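Local atomic coordinates of organophosphorus hydrolase (Pseudomonas pseudoalcaligenes, PDB entry 4LE6), a protein that probably hydrolyses organophosphate triesters such as aryl dialkyl phosphates, using a pair of zinc ions in a metallo-beta-lactamase fold. Residues L136-H139 against D143-C146; V89-I94 against L100-T105; S219-P224 against S241-G246. One frame throughout, in Å; residues are numbered along the deposited sequence.

Contact 1: residues L136-H139 against D143-C146. With ZN (zinc ion), chain K; ZN (zinc ion), chain J.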
ATOM      1  N   LEU A 136      16.461  -6.846 -17.305  1.00 24.18           N
ATOM      2  CA  LEU A 136      17.645  -6.575 -16.491  1.00 27.72           C
ATOM      3  C   LEU A 136      17.535  -7.375 -15.204  1.00 26.08           C
ATOM      4  O   LEU A 136      16.537  -7.273 -14.497  1.00 23.52           O
ATOM      5  CB  LEU A 136      17.746  -5.085 -16.133  1.00 26.46           C
ATOM      6  CG  LEU A 136      17.547  -4.088 -17.274  1.00 22.96           C
ATOM      7  CD1 LEU A 136      17.455  -2.669 -16.729  1.00 25.31           C
ATOM      8  CD2 LEU A 136      18.667  -4.218 -18.279  1.00 23.20           C
ATOM      9  N   LEU A 137      18.552  -8.163 -14.880  1.00 21.72           N
ATOM     10  CA  LEU A 137      18.536  -8.913 -13.628  1.00 19.61           C
ATOM     11  C   LEU A 137      19.400  -8.208 -12.600  1.00 22.00           C
ATOM     12  O   LEU A 137      20.566  -7.904 -12.892  1.00 21.64           O
ATOM     13  CB  LEU A 137      19.095 -10.316 -13.854  1.00 18.62           C
ATOM     14  CG  LEU A 137      18.277 -11.230 -14.766  1.00 22.59           C
ATOM     15  CD1 LEU A 137      18.998 -12.564 -14.885  1.00 28.10           C
ATOM     16  CD2 LEU A 137      16.879 -11.408 -14.222  1.00 22.27           C
ATOM     17  N   THR A 138      18.868  -7.961 -11.394  1.00 21.65           N
ATOM     18  CA  THR A 138      19.697  -7.366 -10.339  1.00 21.37           C
ATOM     19  C   THR A 138      20.764  -8.375  -9.916  1.00 21.19           C
ATOM     20  O   THR A 138      21.889  -7.998  -9.626  1.00 22.69           O
ATOM     21  CB  THR A 138      18.883  -6.907  -9.116  1.00 19.12           C
ATOM     22  OG1 THR A 138      18.131  -8.006  -8.586  1.00 19.54           O
ATOM     23  CG2 THR A 138      17.939  -5.815  -9.533  1.00 16.78           C
ATOM     24  N   HIS A 139      20.396  -9.655  -9.902  1.00 19.36           N
ATOM     25  CA  HIS A 139      21.309 -10.741  -9.573  1.00 18.28           C
ATOM     26  C   HIS A 139      20.652 -12.061  -9.959  1.00 20.89           C
ATOM     27  O   HIS A 139      19.496 -12.079 -10.381  1.00 21.30           O
ATOM     28  CB  HIS A 139      21.710 -10.739  -8.077  1.00 18.92           C
ATOM     29  CG  HIS A 139      20.566 -10.899  -7.115  1.00 20.03           C
ATOM     30  ND1 HIS A 139      19.473 -10.060  -7.102  1.00 22.42           N
ATOM     31  CD2 HIS A 139      20.395 -11.749  -6.069  1.00 22.25           C
ATOM     32  CE1 HIS A 139      18.660 -10.410  -6.118  1.00 26.10           C
ATOM     33  NE2 HIS A 139      19.192 -11.440  -5.482  1.00 22.93           N
ATOM     34  N   ASP A 143      14.728 -16.302  -7.043  1.00 23.30           N
ATOM     35  CA  ASP A 143      13.539 -15.442  -6.922  1.00 24.59           C
ATOM     36  C   ASP A 143      13.599 -14.191  -7.808  1.00 25.53           C
ATOM     37  O   ASP A 143      12.679 -13.358  -7.793  1.00 23.32           O
ATOM     38  CB  ASP A 143      13.244 -15.065  -5.453  1.00 24.18           C
ATOM     39  CG  ASP A 143      14.443 -14.438  -4.735  1.00 23.93           C
ATOM     40  OD1 ASP A 143      15.543 -15.007  -4.815  1.00 22.31           O
ATOM     41  OD2 ASP A 143      14.283 -13.388  -4.055  1.00 18.50           O
ATOM     42  N   HIS A 144      14.666 -14.084  -8.598  1.00 21.88           N
ATOM     43  CA  HIS A 144      14.840 -12.988  -9.548  1.00 20.06           C
ATOM     44  C   HIS A 144      14.992 -13.497 -10.973  1.00 20.20           C
ATOM     45  O   HIS A 144      14.563 -12.841 -11.937  1.00 18.97           O
ATOM     46  CB  HIS A 144      16.058 -12.146  -9.132  1.00 22.63           C
ATOM     47  CG  HIS A 144      15.921 -11.576  -7.759  1.00 20.67           C
ATOM     48  ND1 HIS A 144      15.490 -10.288  -7.531  1.00 24.31           N
ATOM     49  CD2 HIS A 144      16.081 -12.143  -6.541  1.00 17.58           C
ATOM     50  CE1 HIS A 144      15.408 -10.080  -6.229  1.00 23.37           C
ATOM     51  NE2 HIS A 144      15.768 -11.188  -5.604  1.00 19.36           N
ATOM     52  N   ALA A 145      15.582 -14.680 -11.108  1.00 20.25           N
ATOM     53  CA  ALA A 145      15.992 -15.167 -12.423  1.00 20.86           C
ATOM     54  C   ALA A 145      15.182 -16.357 -12.918  1.00 21.72           C
ATOM     55  O   ALA A 145      15.090 -16.557 -14.134  1.00 22.96           O
ATOM     56  CB  ALA A 145      17.478 -15.527 -12.430  1.00 20.46           C
ATOM     57  N   CYS A 146      14.601 -17.148 -12.018  1.00 20.87           N
ATOM     58  CA  CYS A 146      13.882 -18.340 -12.474  1.00 23.93           C
ATOM     59  C   CYS A 146      12.686 -17.998 -13.370  1.00 24.55           C
ATOM     60  O   CYS A 146      12.268 -18.815 -14.186  1.00 22.87           O
ATOM     61  CB  CYS A 146      13.390 -19.169 -11.300  1.00 25.31           C
ATOM     62  SG  CYS A 146      14.656 -20.273 -10.617  1.00 30.14           S
TER
HETATM   63 ZN    ZN K 406      15.706 -11.815  -3.638  1.00 20.50          ZN
HETATM   64 ZN    ZN J 405      18.803 -12.375  -3.550  1.00 24.94          ZN
HETATM   65  O   HOH W   1      16.849 -13.223  -3.431  1.00 14.52           O

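Contact 2: residues V89-I94 against L100-T105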
ATOM      1  N   VAL A  89       8.010 -10.759  -3.032  1.00 21.12           N
ATOM      2  CA  VAL A  89       8.992 -10.791  -4.105  1.00 22.53           C
ATOM      3  C   VAL A  89       8.395  -9.972  -5.248  1.00 21.57           C
ATOM      4  O   VAL A  89       7.329 -10.307  -5.768  1.00 18.08           O
ATOM      5  CB  VAL A  89       9.253 -12.227  -4.568  1.00 22.34           C
ATOM      6  CG1 VAL A  89      10.212 -12.257  -5.761  1.00 21.15           C
ATOM      7  CG2 VAL A  89       9.808 -13.060  -3.424  1.00 21.40           C
ATOM      8  N   ASN A  90       9.053  -8.876  -5.608  1.00 18.66           N
ATOM      9  CA  ASN A  90       8.544  -7.975  -6.627  1.00 19.39           C
ATOM     10  C   ASN A  90       9.454  -7.881  -7.855  1.00 21.35           C
ATOM     11  O   ASN A  90      10.665  -8.091  -7.774  1.00 23.57           O
ATOM     12  CB  ASN A  90       8.370  -6.574  -6.050  1.00 18.92           C
ATOM     13  CG  ASN A  90       7.580  -6.562  -4.762  1.00 19.94           C
ATOM     14  OD1 ASN A  90       6.523  -7.195  -4.643  1.00 18.88           O
ATOM     15  ND2 ASN A  90       8.072  -5.806  -3.794  1.00 20.02           N
ATOM     16  N   ALA A  91       8.856  -7.572  -8.996  1.00 19.22           N
ATOM     17  CA  ALA A  91       9.621  -7.226 -10.192  1.00 20.17           C
ATOM     18  C   ALA A  91       9.060  -5.911 -10.725  1.00 22.06           C
ATOM     19  O   ALA A  91       7.988  -5.474 -10.285  1.00 20.33           O
ATOM     20  CB  ALA A  91       9.523  -8.307 -11.215  1.00 22.10           C
ATOM     21  N   TYR A  92       9.776  -5.272 -11.647  1.00 21.30           N
ATOM     22  CA  TYR A  92       9.332  -3.959 -12.129  1.00 17.09           C
ATOM     23  C   TYR A  92       9.410  -3.827 -13.636  1.00 19.65           C
ATOM     24  O   TYR A  92      10.411  -4.174 -14.225  1.00 20.84           O
ATOM     25  CB  TYR A  92      10.143  -2.867 -11.432  1.00 15.46           C
ATOM     26  CG  TYR A  92       9.883  -2.929  -9.952  1.00 15.12           C
ATOM     27  CD1 TYR A  92       8.791  -2.272  -9.397  1.00 15.62           C
ATOM     28  CD2 TYR A  92      10.668  -3.717  -9.123  1.00 21.69           C
ATOM     29  CE1 TYR A  92       8.531  -2.344  -8.060  1.00 17.25           C
ATOM     30  CE2 TYR A  92      10.399  -3.802  -7.778  1.00 20.21           C
ATOM     31  CZ  TYR A  92       9.314  -3.121  -7.260  1.00 15.84           C
ATOM     32  OH  TYR A  92       9.024  -3.212  -5.911  1.00 18.64           O
ATOM     33  N   LEU A  93       8.347  -3.305 -14.237  1.00 19.94           N
ATOM     34  CA  LEU A  93       8.264  -3.159 -15.683  1.00 19.90           C
ATOM     35  C   LEU A  93       8.205  -1.680 -15.970  1.00 21.20           C
ATOM     36  O   LEU A  93       7.301  -1.004 -15.492  1.00 21.90           O
ATOM     37  CB  LEU A  93       6.987  -3.823 -16.187  1.00 18.18           C
ATOM     38  CG  LEU A  93       6.703  -3.791 -17.685  1.00 21.16           C
ATOM     39  CD1 LEU A  93       7.760  -4.562 -18.441  1.00 22.47           C
ATOM     40  CD2 LEU A  93       5.318  -4.375 -17.931  1.00 22.38           C
ATOM     41  N   ILE A  94       9.179  -1.159 -16.707  1.00 21.71           N
ATOM     42  CA  ILE A  94       9.248   0.267 -16.963  1.00 21.53           C
ATOM     43  C   ILE A  94       9.170   0.505 -18.463  1.00 21.77           C
ATOM     44  O   ILE A  94       9.953  -0.048 -19.246  1.00 19.65           O
ATOM     45  CB  ILE A  94      10.518   0.876 -16.351  1.00 21.77           C
ATOM     46  CG1 ILE A  94      10.495   0.646 -14.831  1.00 26.33           C
ATOM     47  CG2 ILE A  94      10.596   2.374 -16.630  1.00 19.06           C
ATOM     48  CD1 ILE A  94      11.728   1.080 -14.114  1.00 25.86           C
ATOM     49  N   LEU A 100      10.566  -1.195 -23.554  1.00 21.46           N
ATOM     50  CA  LEU A 100       9.809  -1.818 -22.478  1.00 21.66           C
ATOM     51  C   LEU A 100      10.778  -2.733 -21.747  1.00 23.24           C
ATOM     52  O   LEU A 100      11.277  -3.713 -22.309  1.00 23.95           O
ATOM     53  CB  LEU A 100       8.596  -2.588 -22.997  1.00 22.52           C
ATOM     54  CG  LEU A 100       7.682  -3.152 -21.903  1.00 24.35           C
ATOM     55  CD1 LEU A 100       6.974  -2.045 -21.099  1.00 24.95           C
ATOM     56  CD2 LEU A 100       6.664  -4.081 -22.512  1.00 23.27           C
ATOM     57  N   VAL A 101      11.056  -2.389 -20.494  1.00 21.79           N
ATOM     58  CA  VAL A 101      12.135  -3.012 -19.746  1.00 21.74           C
ATOM     59  C   VAL A 101      11.599  -3.688 -18.503  1.00 21.24           C
ATOM     60  O   VAL A 101      10.929  -3.061 -17.684  1.00 24.16           O
ATOM     61  CB  VAL A 101      13.191  -1.955 -19.306  1.00 23.13           C
ATOM     62  CG1 VAL A 101      14.346  -2.624 -18.565  1.00 22.28           C
ATOM     63  CG2 VAL A 101      13.713  -1.192 -20.506  1.00 25.26           C
ATOM     64  N   LEU A 102      11.930  -4.959 -18.335  1.00 18.43           N
ATOM     65  CA  LEU A 102      11.531  -5.679 -17.139  1.00 20.01           C
ATOM     66  C   LEU A 102      12.762  -5.879 -16.244  1.00 21.85           C
ATOM     67  O   LEU A 102      13.786  -6.366 -16.714  1.00 24.65           O
ATOM     68  CB  LEU A 102      10.909  -7.022 -17.542  1.00 20.09           C
ATOM     69  CG  LEU A 102      10.524  -7.943 -16.390  1.00 20.73           C
ATOM     70  CD1 LEU A 102       9.458  -7.285 -15.514  1.00 20.56           C
ATOM     71  CD2 LEU A 102      10.046  -9.292 -16.933  1.00 22.64           C
ATOM     72  N   ILE A 103      12.672  -5.493 -14.973  1.00 21.76           N
ATOM     73  CA  ILE A 103      13.742  -5.730 -14.009  1.00 23.14           C
ATOM     74  C   ILE A 103      13.310  -6.839 -13.046  1.00 21.24           C
ATOM     75  O   ILE A 103      12.328  -6.674 -12.304  1.00 21.17           O
ATOM     76  CB  ILE A 103      14.081  -4.464 -13.203  1.00 26.91           C
ATOM     77  CG1 ILE A 103      14.354  -3.282 -14.142  1.00 27.50           C
ATOM     78  CG2 ILE A 103      15.299  -4.702 -12.336  1.00 27.02           C
ATOM     79  CD1 ILE A 103      13.138  -2.435 -14.471  1.00 26.43           C
ATOM     80  N   ASP A 104      14.068  -7.938 -13.082  1.00 19.96           N
ATOM     81  CA  ASP A 104      13.807  -9.187 -12.372  1.00 16.87           C
ATOM     82  C   ASP A 104      12.525  -9.837 -12.861  1.00 17.90           C
ATOM     83  O   ASP A 104      11.749  -9.209 -13.573  1.00 17.22           O
ATOM     84  CB  ASP A 104      13.858  -8.990 -10.864  1.00 17.79           C
ATOM     85  CG  ASP A 104      15.266  -8.694 -10.379  1.00 22.37           C
ATOM     86  OD1 ASP A 104      16.211  -8.967 -11.154  1.00 20.37           O
ATOM     87  OD2 ASP A 104      15.440  -8.216  -9.233  1.00 22.68           O
ATOM     88  N   THR A 105      12.335 -11.108 -12.527  1.00 20.16           N
ATOM     89  CA  THR A 105      11.289 -11.903 -13.155  1.00 20.30           C
ATOM     90  C   THR A 105      10.565 -12.812 -12.192  1.00 19.99           C
ATOM     91  O   THR A 105       9.751 -13.646 -12.605  1.00 24.00           O
ATOM     92  CB  THR A 105      11.858 -12.799 -14.277  1.00 23.54           C
ATOM     93  OG1 THR A 105      12.680 -13.835 -13.714  1.00 24.47           O
ATOM     94  CG2 THR A 105      12.649 -11.979 -15.247  1.00 24.16           C
TER
HETATM   95  O   HOH W   2      13.180  -6.429  -8.527  1.00 23.26           O

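Contact 3: residues S219-P224 against S241-G246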
ATOM      1  N   SER A 219      20.711   3.391 -16.336  1.00 24.97           N
ATOM      2  CA  SER A 219      22.127   3.218 -16.005  1.00 29.09           C
ATOM      3  C   SER A 219      22.305   2.197 -14.876  1.00 27.19           C
ATOM      4  O   SER A 219      21.376   1.912 -14.135  1.00 26.49           O
ATOM      5  CB  SER A 219      22.754   4.550 -15.602  1.00 31.56           C
ATOM      6  OG  SER A 219      22.017   5.145 -14.561  1.00 37.33           O
ATOM      7  N   LEU A 220      23.512   1.655 -14.769  1.00 28.16           N
ATOM      8  CA  LEU A 220      23.858   0.672 -13.752  1.00 31.06           C
ATOM      9  C   LEU A 220      24.353   1.326 -12.476  1.00 28.56           C
ATOM     10  O   LEU A 220      25.140   2.258 -12.526  1.00 26.68           O
ATOM     11  CB  LEU A 220      24.991  -0.206 -14.276  1.00 35.83           C
ATOM     12  CG  LEU A 220      24.522  -1.444 -15.020  1.00 44.98           C
ATOM     13  CD1 LEU A 220      23.620  -1.052 -16.181  1.00 49.64           C
ATOM     14  CD2 LEU A 220      25.735  -2.223 -15.504  1.00 48.24           C
ATOM     15  N   VAL A 221      23.933   0.793 -11.336  1.00 28.44           N
ATOM     16  CA  VAL A 221      24.452   1.215 -10.052  1.00 27.79           C
ATOM     17  C   VAL A 221      24.950  -0.038  -9.333  1.00 27.60           C
ATOM     18  O   VAL A 221      24.145  -0.797  -8.780  1.00 25.19           O
ATOM     19  CB  VAL A 221      23.375   1.938  -9.228  1.00 28.39           C
ATOM     20  CG1 VAL A 221      23.885   2.245  -7.821  1.00 30.31           C
ATOM     21  CG2 VAL A 221      22.938   3.222  -9.946  1.00 26.07           C
ATOM     22  N   ALA A 222      26.266  -0.272  -9.365  1.00 23.81           N
ATOM     23  CA  ALA A 222      26.837  -1.467  -8.740  1.00 24.21           C
ATOM     24  C   ALA A 222      26.475  -1.450  -7.266  1.00 23.93           C
ATOM     25  O   ALA A 222      26.548  -0.389  -6.651  1.00 25.83           O
ATOM     26  CB  ALA A 222      28.364  -1.501  -8.911  1.00 27.37           C
ATOM     27  N   SER A 223      26.079  -2.600  -6.716  1.00 23.61           N
ATOM     28  CA  SER A 223      25.675  -2.729  -5.309  1.00 24.12           C
ATOM     29  C   SER A 223      26.102  -4.120  -4.820  1.00 23.89           C
ATOM     30  O   SER A 223      25.270  -4.926  -4.383  1.00 23.43           O
ATOM     31  CB  SER A 223      24.151  -2.568  -5.146  1.00 24.39           C
ATOM     32  OG  SER A 223      23.469  -3.471  -5.983  1.00 28.38           O
ATOM     33  N   PRO A 224      27.400  -4.422  -4.923  1.00 25.98           N
ATOM     34  CA  PRO A 224      27.879  -5.797  -4.706  1.00 26.40           C
ATOM     35  C   PRO A 224      27.739  -6.232  -3.252  1.00 26.30           C
ATOM     36  O   PRO A 224      27.697  -5.376  -2.376  1.00 27.51           O
ATOM     37  CB  PRO A 224      29.367  -5.727  -5.095  1.00 28.58           C
ATOM     38  CG  PRO A 224      29.755  -4.267  -4.867  1.00 28.23           C
ATOM     39  CD  PRO A 224      28.498  -3.473  -5.201  1.00 26.66           C
ATOM     40  N   SER A 241      13.985  10.383 -10.510  1.00 22.74           N
ATOM     41  CA  SER A 241      14.853   9.214 -10.527  1.00 22.68           C
ATOM     42  C   SER A 241      14.242   8.099  -9.724  1.00 24.94           C
ATOM     43  O   SER A 241      13.660   8.333  -8.662  1.00 26.32           O
ATOM     44  CB  SER A 241      16.220   9.551  -9.931  1.00 26.76           C
ATOM     45  OG  SER A 241      16.847  10.557 -10.684  1.00 29.98           O
ATOM     46  N   LEU A 242      14.392   6.888 -10.239  1.00 20.27           N
ATOM     47  CA  LEU A 242      13.948   5.686  -9.572  1.00 20.16           C
ATOM     48  C   LEU A 242      15.074   4.677  -9.587  1.00 21.27           C
ATOM     49  O   LEU A 242      15.662   4.395 -10.633  1.00 23.51           O
ATOM     50  CB  LEU A 242      12.720   5.087 -10.265  1.00 21.62           C
ATOM     51  CG  LEU A 242      12.278   3.700  -9.771  1.00 26.02           C
ATOM     52  CD1 LEU A 242      11.913   3.706  -8.298  1.00 30.46           C
ATOM     53  CD2 LEU A 242      11.086   3.236 -10.575  1.00 33.95           C
ATOM     54  N   LEU A 243      15.376   4.134  -8.417  1.00 21.39           N
ATOM     55  CA  LEU A 243      16.405   3.116  -8.313  1.00 22.26           C
ATOM     56  C   LEU A 243      15.727   1.788  -8.026  1.00 21.13           C
ATOM     57  O   LEU A 243      15.120   1.606  -6.973  1.00 21.45           O
ATOM     58  CB  LEU A 243      17.390   3.456  -7.199  1.00 21.10           C
ATOM     59  CG  LEU A 243      18.567   2.489  -7.087  1.00 26.52           C
ATOM     60  CD1 LEU A 243      19.576   2.726  -8.208  1.00 32.78           C
ATOM     61  CD2 LEU A 243      19.219   2.636  -5.720  1.00 25.86           C
ATOM     62  N   VAL A 244      15.809   0.876  -8.989  1.00 19.56           N
ATOM     63  CA  VAL A 244      15.280  -0.464  -8.814  1.00 20.57           C
ATOM     64  C   VAL A 244      16.425  -1.241  -8.219  1.00 22.16           C
ATOM     65  O   VAL A 244      17.375  -1.602  -8.932  1.00 24.86           O
ATOM     66  CB  VAL A 244      14.834  -1.092 -10.127  1.00 21.17           C
ATOM     67  CG1 VAL A 244      14.193  -2.461  -9.860  1.00 18.63           C
ATOM     68  CG2 VAL A 244      13.878  -0.147 -10.829  1.00 23.10           C
ATOM     69  N   TRP A 245      16.351  -1.483  -6.909  1.00 21.91           N
ATOM     70  CA  TRP A 245      17.602  -1.701  -6.173  1.00 23.61           C
ATOM     71  C   TRP A 245      17.943  -3.154  -5.908  1.00 22.92           C
ATOM     72  O   TRP A 245      19.051  -3.457  -5.492  1.00 22.85           O
ATOM     73  CB  TRP A 245      17.705  -0.825  -4.902  1.00 24.06           C
ATOM     74  CG  TRP A 245      16.935  -1.232  -3.676  1.00 24.22           C
ATOM     75  CD1 TRP A 245      16.191  -2.360  -3.480  1.00 25.66           C
ATOM     76  CD2 TRP A 245      16.841  -0.474  -2.460  1.00 23.00           C
ATOM     77  NE1 TRP A 245      15.652  -2.354  -2.208  1.00 25.78           N
ATOM     78  CE2 TRP A 245      16.037  -1.207  -1.570  1.00 21.89           C
ATOM     79  CE3 TRP A 245      17.372   0.753  -2.040  1.00 25.82           C
ATOM     80  CZ2 TRP A 245      15.745  -0.755  -0.283  1.00 24.46           C
ATOM     81  CZ3 TRP A 245      17.086   1.197  -0.760  1.00 25.87           C
ATOM     82  CH2 TRP A 245      16.277   0.445   0.102  1.00 26.79           C
ATOM     83  N   GLY A 246      17.000  -4.053  -6.176  1.00 18.32           N
ATOM     84  CA  GLY A 246      17.225  -5.459  -5.959  1.00 18.58           C
ATOM     85  C   GLY A 246      17.106  -5.800  -4.479  1.00 19.68           C
ATOM     86  O   GLY A 246      16.151  -5.406  -3.806  1.00 22.31           O
TER

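Contact 1: residues L136-H139 against D143-C146
H139 and H144 bring their imidazoles together at an oblique pitch, the planes 49° apart. One corner of the first ring, CE1 of H139, sits over the centre of one face of H144 and approaches NE2 of H144 to 3.0 Å. The closeness is consistent with metal binding, each ring being a ligand of a different zinc ion of a close pair. NE2 of H139 binds one zinc at 2.2 Å. NE2 of H144 binds the other at 2.1 Å, and OD2 of D143 is a further ligand of that second ion. Water 1 is bound to both metals, bridging them, and lies at the edge of the H144 ring, in its plane.

The H139 ring is also held by its own neighbour: ND1 of H139 donates to OG1 of T138 over 2.9 Å, with the acceptor in the ring plane. CG of H139 stands between the backbone N and the carbonyl carbon (chi1 61°), which sends the ring from the loop toward the helix. Both T138 OG1 and H144 ND1 find a common second-shell partner in D104, whose carboxylate would probably make H144 a stronger zinc donor. Next to the rings, the two branches of L137 part ways: CD2 lies 3.6 Å from the carbonyl O of H144, while CD1 makes the apolar contact, with CB of A145.

H141, H226 and D247 complete the ligands of the H139 zinc; D247, which bridges, and H294 complete those of the other. A loop leaving strand 134-136 and the short helix 142-145 thus supply the HxHxDH signature of the metallo-beta-lactamase superfamily, the core of its binuclear zinc site.

Contact 2: residues V89-I94 against L100-T105
Y92 and I103 face each other as a hydrogen-bonded antiparallel pair: N of I103 reaches O of Y92 over 2.7 Å, almost straight at 177°, and N of Y92 returns a bond to O of I103. I94 and V101 form the next such pair, with I94 N to V101 O at 2.8 Å. Between them L93 and L102 make a non-hydrogen-bonded pair, their CA atoms 4.4 Å apart.

The side chains sort onto the two faces. On the face of Y92, I94, V101 and I103, the CD1 methyls of I94 and I103 meet at 3.8 Å. CD1 of I103 also reaches to 3.2 Å from O of Y92. On the other face, L93 has CG anti to its backbone N (chi1 -180°), and its CD1 branch lands 3.7 Å from CG of L100, slanting across that side chain, and also touches CB of L102.

Past I103 the pairing stops; D104 has a positive phi (64°). CB of A91 packs there against the carbonyl oxygens of I103 and D104, and water 2 spans the parting strands, donating to O of N90 and to OD2 of D104. The same carboxylate is the second-shell group of the zinc site.

Farther out, V244 of the second sheet covers Y92, I94 and I103, strand 45-57 pairs with the outer edge of 89-94, and P27 of the second subunit packs on L100. This is a beta hairpin within one of the two sheets of the alpha-beta/beta-alpha sandwich of metallo-beta-lactamases.

Contact 3: residues S219-P224 against S241-G246
V221 and L243, both in the second mixed sheet of the metallo-beta-lactamase sandwich, are turned to each other by their first torsions. In V221, chi1 of 174° sets CG1 anti to the backbone N and leaves CG2 beside that N, as the branch that makes the closest approach. In L243, chi1 of -176° extends CG away from its own N, carrying CD1 out to the valine although the bond leaving its CA does not head there. CG2 of V221 and CD1 of L243 meet at 3.8 Å, the two side chains crossing at about a right angle.

Their strands are not neighbours. Strand 231-237 runs between 218-222 and 240-246, antiparallel to each, so no backbone bond joins the two segments and the contact reaches over the intervening strand. V221 and S223 pair through their backbones with S232 and H230 of that middle region, and the V221 side chain also rests on L234. The packing here is small, burying 92 Å² in all. I279 of helix 269-286 touches both L243 and W245, placing this apolar patch on the sheet face beneath that helix.

Farther along, CA of S223 and CA of W245, the nearest CA pair of the two segments, are still 8.2 Å apart. The link there is polar and indirect. The S223 hydroxyl hydrogen-bonds H230, and S232 bonds both it and the carbonyl of W245. OG of S223 and O of W245 themselves stand 4.4 Å apart, both bonded to S232 OG.

How the contacts relate
From the N terminus, contact 2 comes first, closing the short turn between strands 85-95 and 100-103. Contact 1 follows helix 118-124, starting at the end of strand 134-136, and closes the tight loop into helix 142-145. Contact 3 is last and spans the longest interval, with the whole of strand 231-237 inside it. The three lie in series; none nests in or crosses another. In space they converge: contacts 2 and 1 meet where T105 OG1 lies 2.8 Å from H144 O, contacts 2 and 3 meet between the two sheets, where CD1 of I94 packs on CD2 of L242, and T138 of contact 1 touches G246.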